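Local coordinates for protein F420-reducing hydrogenase, subunit beta (Methanothermobacter marburgensis, PDB 4OMF) that carries FAD and an iron-sulfur cluster and, as the beta subunit of F420-reducing hydrogenase, probably passes electrons from hydrogen oxidation to coenzyme F420, at residues P139-S142 with L143-F146; W169-Q173 with D174-T178; K267-A270 with A271-M275. All blocks are in the same frame, centred on the assembly; numbering follows the deposited sequence.

Contact 1 of 3, residues P139-S142 with L143-F146; sequences PYTS and LQTF
Q144 lies across Y140 and T141, four and three places before it on the first turns of helix 140-150. Its amide is turned 42° from the plane of the Y140 ring, and NE2 comes obliquely to CE1 of Y140 at 3.6 Å. The ring reaches this neighbour because its CG stands anti to the backbone N (chi1 -173°). At the other corner of the amide, OE1 of Q144 rests 3.7 Å from CG2 of T141, and Q144 N gives Y140 O the usual helical hydrogen bond of 3.0 Å. With an alanine here a gap would probably open beside CE1 of Y140 and the T141 methyl. Within the helix S142 acts through its carbonyl: its O accepts from F146 N at 3.0 Å and sits 3.3 Å above the plane of the F146 ring, over its centre. P139, at the N-cap position, accepts a weak hydrogen bond from L143 N at its O. Polar ends turn to outside partners: Y140 OH bonds F54 O, S142 OG bonds Y187 O, and T141 OG1 bonds the backbone of another protein's chain. F146 meets F138, F168 and Y187 edge-to-face, tying helix 140-150 to the neighbouring loops and strand 167-171.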
loop_
_atom_site.group_PDB
_atom_site.type_symbol
_atom_site.label_atom_id
_atom_site.label_comp_id
_atom_site.label_asym_id
_atom_site.label_seq_id
_atom_site.Cartn_x
_atom_site.Cartn_y
_atom_site.Cartn_z
ATOM N N PRO C 139 26.320 3.574 1.042
ATOM C CA PRO C 139 25.299 4.530 1.490
ATOM C C PRO C 139 25.987 5.848 1.886
ATOM O O PRO C 139 27.173 5.867 2.233
ATOM C CB PRO C 139 24.645 3.839 2.690
ATOM C CG PRO C 139 25.033 2.377 2.571
ATOM C CD PRO C 139 26.352 2.344 1.855
ATOM N N TYR C 140 25.250 6.944 1.819
ATOM C CA TYR C 140 25.816 8.252 2.110
ATOM C C TYR C 140 26.384 8.324 3.540
ATOM O O TYR C 140 27.450 8.913 3.768
ATOM C CB TYR C 140 24.768 9.345 1.905
ATOM C CG TYR C 140 25.328 10.762 2.016
ATOM C CD1 TYR C 140 24.969 11.600 3.077
ATOM C CD2 TYR C 140 26.212 11.250 1.060
ATOM C CE1 TYR C 140 25.472 12.902 3.181
ATOM C CE2 TYR C 140 26.731 12.554 1.148
ATOM C CZ TYR C 140 26.358 13.362 2.219
ATOM O OH TYR C 140 26.836 14.642 2.309
ATOM N N THR C 141 25.705 7.688 4.496
ATOM C CA THR C 141 26.183 7.700 5.879
ATOM C C THR C 141 27.533 7.002 6.031
ATOM O O THR C 141 28.326 7.378 6.885
ATOM C CB THR C 141 25.185 7.041 6.844
ATOM O OG1 THR C 141 24.684 5.851 6.227
ATOM C CG2 THR C 141 24.037 7.997 7.165
ATOM N N SER C 142 27.795 5.996 5.197
ATOM C CA SER C 142 29.099 5.355 5.214
ATOM C C SER C 142 30.165 6.328 4.744
ATOM O O SER C 142 31.226 6.405 5.342
ATOM C CB SER C 142 29.109 4.100 4.338
ATOM O OG SER C 142 28.394 3.072 5.001
ATOM N N LEU C 143 29.889 7.085 3.682
ATOM C CA LEU C 143 30.858 8.122 3.286
ATOM C C LEU C 143 31.103 9.096 4.427
ATOM O O LEU C 143 32.246 9.475 4.694
ATOM C CB LEU C 143 30.398 8.879 2.048
ATOM C CG LEU C 143 30.399 8.129 0.724
ATOM C CD1 LEU C 143 30.123 9.135 -0.413
ATOM C CD2 LEU C 143 31.731 7.424 0.522
ATOM N N GLN C 144 30.040 9.480 5.130
ATOM C CA GLN C 144 30.203 10.368 6.272
ATOM C C GLN C 144 31.078 9.757 7.361
ATOM O O GLN C 144 31.885 10.461 7.968
ATOM C CB GLN C 144 28.834 10.755 6.851
ATOM C CG GLN C 144 28.118 11.804 6.031
ATOM C CD GLN C 144 26.719 12.048 6.527
ATOM O OE1 GLN C 144 26.004 11.100 6.851
ATOM N NE2 GLN C 144 26.315 13.323 6.605
ATOM N N THR C 145 30.914 8.461 7.623
ATOM C CA THR C 145 31.788 7.792 8.593
ATOM C C THR C 145 33.255 7.892 8.160
ATOM O O THR C 145 34.114 8.231 8.967
ATOM C CB THR C 145 31.437 6.303 8.784
ATOM O OG1 THR C 145 30.112 6.190 9.323
ATOM C CG2 THR C 145 32.422 5.646 9.778
ATOM N N PHE C 146 33.524 7.631 6.883
ATOM C CA PHE C 146 34.893 7.733 6.385
ATOM C C PHE C 146 35.423 9.146 6.578
ATOM O O PHE C 146 36.509 9.340 7.117
ATOM C CB PHE C 146 34.987 7.361 4.897
ATOM C CG PHE C 146 34.433 5.995 4.561
ATOM C CD1 PHE C 146 34.061 5.691 3.266
ATOM C CD2 PHE C 146 34.300 5.020 5.533
ATOM C CE1 PHE C 146 33.547 4.440 2.947
ATOM C CE2 PHE C 146 33.779 3.779 5.218
ATOM C CZ PHE C 146 33.408 3.489 3.929
#

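Contact 2 of 3, residues W169-Q173 with D174-T178; sequences WVYTQ and DDVLT
W169 and T178 open the hairpin as a non-hydrogen-bonded antiparallel pair, their side chains side by side on one face of the sheet. CG2 of T178 lies over the indole face, offset toward the rim and 3.4 Å from CE3 of W169, while CG1 of V176 comes in at the ring's edge, in plane. The indole NE1 is held by G164 O. V170 faces L177 as a hydrogen-bonded pair on the other face: V170 N reaches L177 O at 2.8 Å, and L177 N returns to V170 O with a nearly straight N-H...O of 176°. Their side chains pack tightly, CG2 of V170 being 3.5 Å from CB of L177. Y171 returns to the W169 face, where V176 CG2 meets its CD1 at 3.5 Å; V176 CG1, anti to the backbone N (chi1 -179°), touches both aromatic rings. T172 closes the pairing, its N giving D175 O a 2.8 Å bond at 179°. OG1 of T172 adds a longer bond of 3.3 Å to the same oxygen. Q173 and D174 then carry the chain round the exposed turn. D175 O takes two bonds from T172, and packing on both faces is largely between carbons, the acidic groups keeping to the turn.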
loop_
_atom_site.group_PDB
_atom_site.type_symbol
_atom_site.label_atom_id
_atom_site.label_comp_id
_atom_site.label_asym_id
_atom_site.label_seq_id
_atom_site.Cartn_x
_atom_site.Cartn_y
_atom_site.Cartn_z
ATOM N N TRP C 169 40.737 7.828 -0.855
ATOM C CA TRP C 169 41.428 9.118 -0.827
ATOM C C TRP C 169 40.466 10.303 -0.745
ATOM O O TRP C 169 39.477 10.364 -1.493
ATOM C CB TRP C 169 42.278 9.303 -2.087
ATOM C CG TRP C 169 43.233 8.191 -2.402
ATOM C CD1 TRP C 169 42.919 6.931 -2.824
ATOM C CD2 TRP C 169 44.663 8.265 -2.379
ATOM N NE1 TRP C 169 44.071 6.203 -3.028
ATOM C CE2 TRP C 169 45.155 6.996 -2.757
ATOM C CE3 TRP C 169 45.575 9.268 -2.040
ATOM C CZ2 TRP C 169 46.525 6.710 -2.831
ATOM C CZ3 TRP C 169 46.938 8.984 -2.107
ATOM C CH2 TRP C 169 47.397 7.709 -2.494
ATOM N N VAL C 170 40.777 11.274 0.106
ATOM C CA VAL C 170 40.025 12.528 0.063
ATOM C C VAL C 170 40.993 13.688 -0.074
ATOM O O VAL C 170 41.987 13.759 0.617
ATOM C CB VAL C 170 39.091 12.712 1.302
ATOM C CG1 VAL C 170 38.221 11.467 1.514
ATOM C CG2 VAL C 170 39.855 12.991 2.540
ATOM N N TYR C 171 40.703 14.561 -1.029
ATOM C CA TYR C 171 41.487 15.763 -1.250
ATOM C C TYR C 171 40.755 16.971 -0.668
ATOM O O TYR C 171 39.585 17.200 -0.987
ATOM C CB TYR C 171 41.721 15.954 -2.745
ATOM C CG TYR C 171 42.561 14.844 -3.325
ATOM C CD1 TYR C 171 43.937 14.974 -3.414
ATOM C CD2 TYR C 171 41.982 13.658 -3.753
ATOM C CE1 TYR C 171 44.721 13.954 -3.934
ATOM C CE2 TYR C 171 42.753 12.635 -4.272
ATOM C CZ TYR C 171 44.119 12.788 -4.362
ATOM O OH TYR C 171 44.892 11.772 -4.884
ATOM N N THR C 172 41.433 17.724 0.189
ATOM C CA THR C 172 40.850 18.955 0.716
ATOM C C THR C 172 41.579 20.149 0.098
ATOM O O THR C 172 42.416 19.963 -0.790
ATOM C CB THR C 172 40.919 19.023 2.255
ATOM O OG1 THR C 172 42.282 19.175 2.675
ATOM C CG2 THR C 172 40.330 17.779 2.876
ATOM N N GLN C 173 41.289 21.369 0.550
ATOM C CA GLN C 173 41.870 22.535 -0.119
ATOM C C GLN C 173 43.399 22.541 -0.059
ATOM O O GLN C 173 44.052 23.157 -0.917
ATOM C CB GLN C 173 41.318 23.847 0.452
ATOM C CG GLN C 173 41.338 23.998 1.953
ATOM C CD GLN C 173 40.705 25.338 2.373
ATOM O OE1 GLN C 173 40.012 25.989 1.577
ATOM N NE2 GLN C 173 40.953 25.750 3.612
ATOM N N ASP C 174 43.972 21.841 0.922
ATOM C CA ASP C 174 45.433 21.787 1.025
ATOM C C ASP C 174 46.009 20.489 1.604
ATOM O O ASP C 174 47.150 20.473 2.071
ATOM C CB ASP C 174 45.920 22.960 1.873
ATOM C CG ASP C 174 45.482 22.854 3.327
ATOM O OD1 ASP C 174 44.719 21.911 3.662
ATOM O OD2 ASP C 174 45.901 23.724 4.127
ATOM N N ASP C 175 45.233 19.410 1.584
ATOM C CA ASP C 175 45.621 18.186 2.288
ATOM C C ASP C 175 45.095 16.938 1.582
ATOM O O ASP C 175 44.015 16.963 1.007
ATOM C CB ASP C 175 45.098 18.240 3.722
ATOM C CG ASP C 175 45.872 17.356 4.668
ATOM O OD1 ASP C 175 46.664 16.519 4.190
ATOM O OD2 ASP C 175 45.683 17.513 5.897
ATOM N N VAL C 176 45.860 15.846 1.633
ATOM C CA VAL C 176 45.415 14.566 1.074
ATOM C C VAL C 176 45.292 13.565 2.210
ATOM O O VAL C 176 46.273 13.273 2.886
ATOM C CB VAL C 176 46.395 14.033 -0.001
ATOM C CG1 VAL C 176 45.898 12.700 -0.587
ATOM C CG2 VAL C 176 46.600 15.071 -1.111
ATOM N N LEU C 177 44.085 13.066 2.446
ATOM C CA LEU C 177 43.841 12.165 3.575
ATOM C C LEU C 177 43.440 10.792 3.063
ATOM O O LEU C 177 42.701 10.686 2.080
ATOM C CB LEU C 177 42.730 12.718 4.480
ATOM C CG LEU C 177 42.923 14.154 4.954
ATOM C CD1 LEU C 177 41.650 14.686 5.586
ATOM C CD2 LEU C 177 44.059 14.189 5.954
ATOM N N THR C 178 43.897 9.734 3.720
ATOM C CA THR C 178 43.554 8.397 3.229
ATOM C C THR C 178 43.173 7.423 4.338
ATOM O O THR C 178 43.518 7.609 5.513
ATOM C CB THR C 178 44.721 7.763 2.423
ATOM O OG1 THR C 178 45.836 7.543 3.295
ATOM C CG2 THR C 178 45.166 8.670 1.278
#

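Contact 3 of 3, residues K267-A270 with A271-M275; sequences KNIA and ARKEM
Between K267-A270 and A271-M275 the backbone is regular alpha-helix, with A271, R272, K273 and E274 each giving its N-H to the carbonyl four residues back, from K267 O to A270 O, at 3.0 to 3.1 Å. I269 and K273 form the side-chain pair, running alongside each other in the same direction. The lysine runs extended beyond CG, bringing its CE to 3.8 Å and its NZ to 3.7 Å from CG2 of I269. That methyl stands anti to the backbone N of I269, on the flank the lysine passes. The ammonium group makes a salt bridge to F281 OXT at the chain terminus. R272 touches the turn before it through CB, 3.4 Å from I269 O, and CG, 3.5 Å from N268 O; a bend at chi3 (71°) carries the guanidinium to the tail. Around this last part of helix 251-275 the chain's C-terminal tail folds back: R272 NE bonds T279 OG1, and its NH2 bonds P278 O and the backbone of another protein's chain. I269 packs on I194 and F281, and N268 ND2 bonds K193 O, joining the helix to the loop that holds the cluster cysteines C192 and C195.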
loop_
_atom_site.group_PDB
_atom_site.type_symbol
_atom_site.label_atom_id
_atom_site.label_comp_id
_atom_site.label_asym_id
_atom_site.label_seq_id
_atom_site.Cartn_x
_atom_site.Cartn_y
_atom_site.Cartn_z
ATOM N N LYS C 267 31.385 -17.053 -4.521
ATOM C CA LYS C 267 31.358 -17.560 -3.158
ATOM C C LYS C 267 30.113 -17.072 -2.425
ATOM O O LYS C 267 29.455 -17.835 -1.697
ATOM C CB LYS C 267 32.613 -17.115 -2.398
ATOM C CG LYS C 267 32.805 -17.797 -1.060
ATOM C CD LYS C 267 34.196 -17.534 -0.496
ATOM C CE LYS C 267 34.315 -18.005 0.951
ATOM N NZ LYS C 267 33.359 -17.279 1.852
ATOM N N ASN C 268 29.802 -15.801 -2.615
ATOM C CA ASN C 268 28.643 -15.209 -1.939
ATOM C C ASN C 268 27.324 -15.687 -2.535
ATOM O O ASN C 268 26.353 -15.897 -1.805
ATOM C CB ASN C 268 28.735 -13.680 -1.966
ATOM C CG ASN C 268 29.873 -13.161 -1.105
ATOM O OD1 ASN C 268 30.236 -13.780 -0.109
ATOM N ND2 ASN C 268 30.432 -12.021 -1.474
ATOM N N ILE C 269 27.290 -15.888 -3.854
ATOM C CA ILE C 269 26.114 -16.472 -4.491
ATOM C C ILE C 269 25.866 -17.883 -3.966
ATOM O O ILE C 269 24.725 -18.266 -3.662
ATOM C CB ILE C 269 26.280 -16.479 -6.021
ATOM C CG1 ILE C 269 26.183 -15.034 -6.533
ATOM C CG2 ILE C 269 25.252 -17.388 -6.675
ATOM C CD1 ILE C 269 26.773 -14.846 -7.934
ATOM N N ALA C 270 26.932 -18.655 -3.818
ATOM C CA ALA C 270 26.794 -20.006 -3.280
ATOM C C ALA C 270 26.303 -19.993 -1.835
ATOM O O ALA C 270 25.512 -20.847 -1.437
ATOM C CB ALA C 270 28.119 -20.762 -3.373
ATOM N N ALA C 271 26.811 -19.056 -1.044
ATOM C CA ALA C 271 26.368 -18.903 0.339
ATOM C C ALA C 271 24.851 -18.602 0.429
ATOM O O ALA C 271 24.154 -19.150 1.292
ATOM C CB ALA C 271 27.164 -17.808 1.016
ATOM N N ARG C 272 24.357 -17.745 -0.467
ATOM C CA ARG C 272 22.917 -17.442 -0.540
ATOM C C ARG C 272 22.106 -18.683 -0.796
ATOM O O ARG C 272 21.080 -18.912 -0.159
ATOM C CB ARG C 272 22.605 -16.448 -1.645
ATOM C CG ARG C 272 22.963 -15.034 -1.316
ATOM C CD ARG C 272 22.431 -14.085 -2.382
ATOM N NE ARG C 272 20.974 -13.944 -2.360
ATOM C CZ ARG C 272 20.329 -13.105 -1.553
ATOM N NH1 ARG C 272 21.009 -12.356 -0.691
ATOM N NH2 ARG C 272 19.005 -13.006 -1.608
ATOM N N LYS C 273 22.569 -19.490 -1.751
ATOM C CA LYS C 273 21.818 -20.676 -2.132
ATOM C C LYS C 273 21.802 -21.696 -1.006
ATOM O O LYS C 273 20.800 -22.380 -0.816
ATOM C CB LYS C 273 22.378 -21.270 -3.430
ATOM C CG LYS C 273 21.872 -20.502 -4.661
ATOM C CD LYS C 273 22.642 -20.816 -5.946
ATOM C CE LYS C 273 22.357 -19.756 -7.018
ATOM N NZ LYS C 273 23.172 -19.955 -8.245
ATOM N N GLU C 274 22.888 -21.788 -0.240
ATOM C CA GLU C 274 22.932 -22.720 0.891
ATOM C C GLU C 274 21.939 -22.290 1.977
ATOM O O GLU C 274 21.382 -23.127 2.685
ATOM C CB GLU C 274 24.347 -22.816 1.477
ATOM C CG GLU C 274 24.513 -23.896 2.547
ATOM C CD GLU C 274 24.320 -23.375 3.969
ATOM O OE1 GLU C 274 24.168 -22.151 4.146
ATOM O OE2 GLU C 274 24.325 -24.193 4.919
ATOM N N MET C 275 21.725 -20.981 2.100
ATOM C CA MET C 275 20.755 -20.438 3.054
ATOM C C MET C 275 19.318 -20.539 2.547
ATOM O O MET C 275 18.370 -20.423 3.332
ATOM C CB MET C 275 21.082 -18.980 3.356
ATOM C CG MET C 275 22.322 -18.791 4.214
ATOM S SD MET C 275 22.692 -17.018 4.295
ATOM C CE MET C 275 21.235 -16.414 5.157
#

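Contact 1 is buried, contact 3 partly so, and contact 2 lies at the surface. No two share a helix or strand: contact 1 starts helix 140-150, contact 2 is the hairpin of strands 167-171 and 176-180, and contact 3 lies in the last turns of helix 251-275. All three rest on backbone bonds, but polar side chains of the helical contacts bond outside their segments, while the hairpin packs methyls on rings. Contacts 1 and 2 lie closest, centres about 16 Å apart, without touching; the centre of contact 3 is about 27 Å from that of contact 1. Other protein chains reach both helical contacts, but none in the assembly touches the hairpin segments.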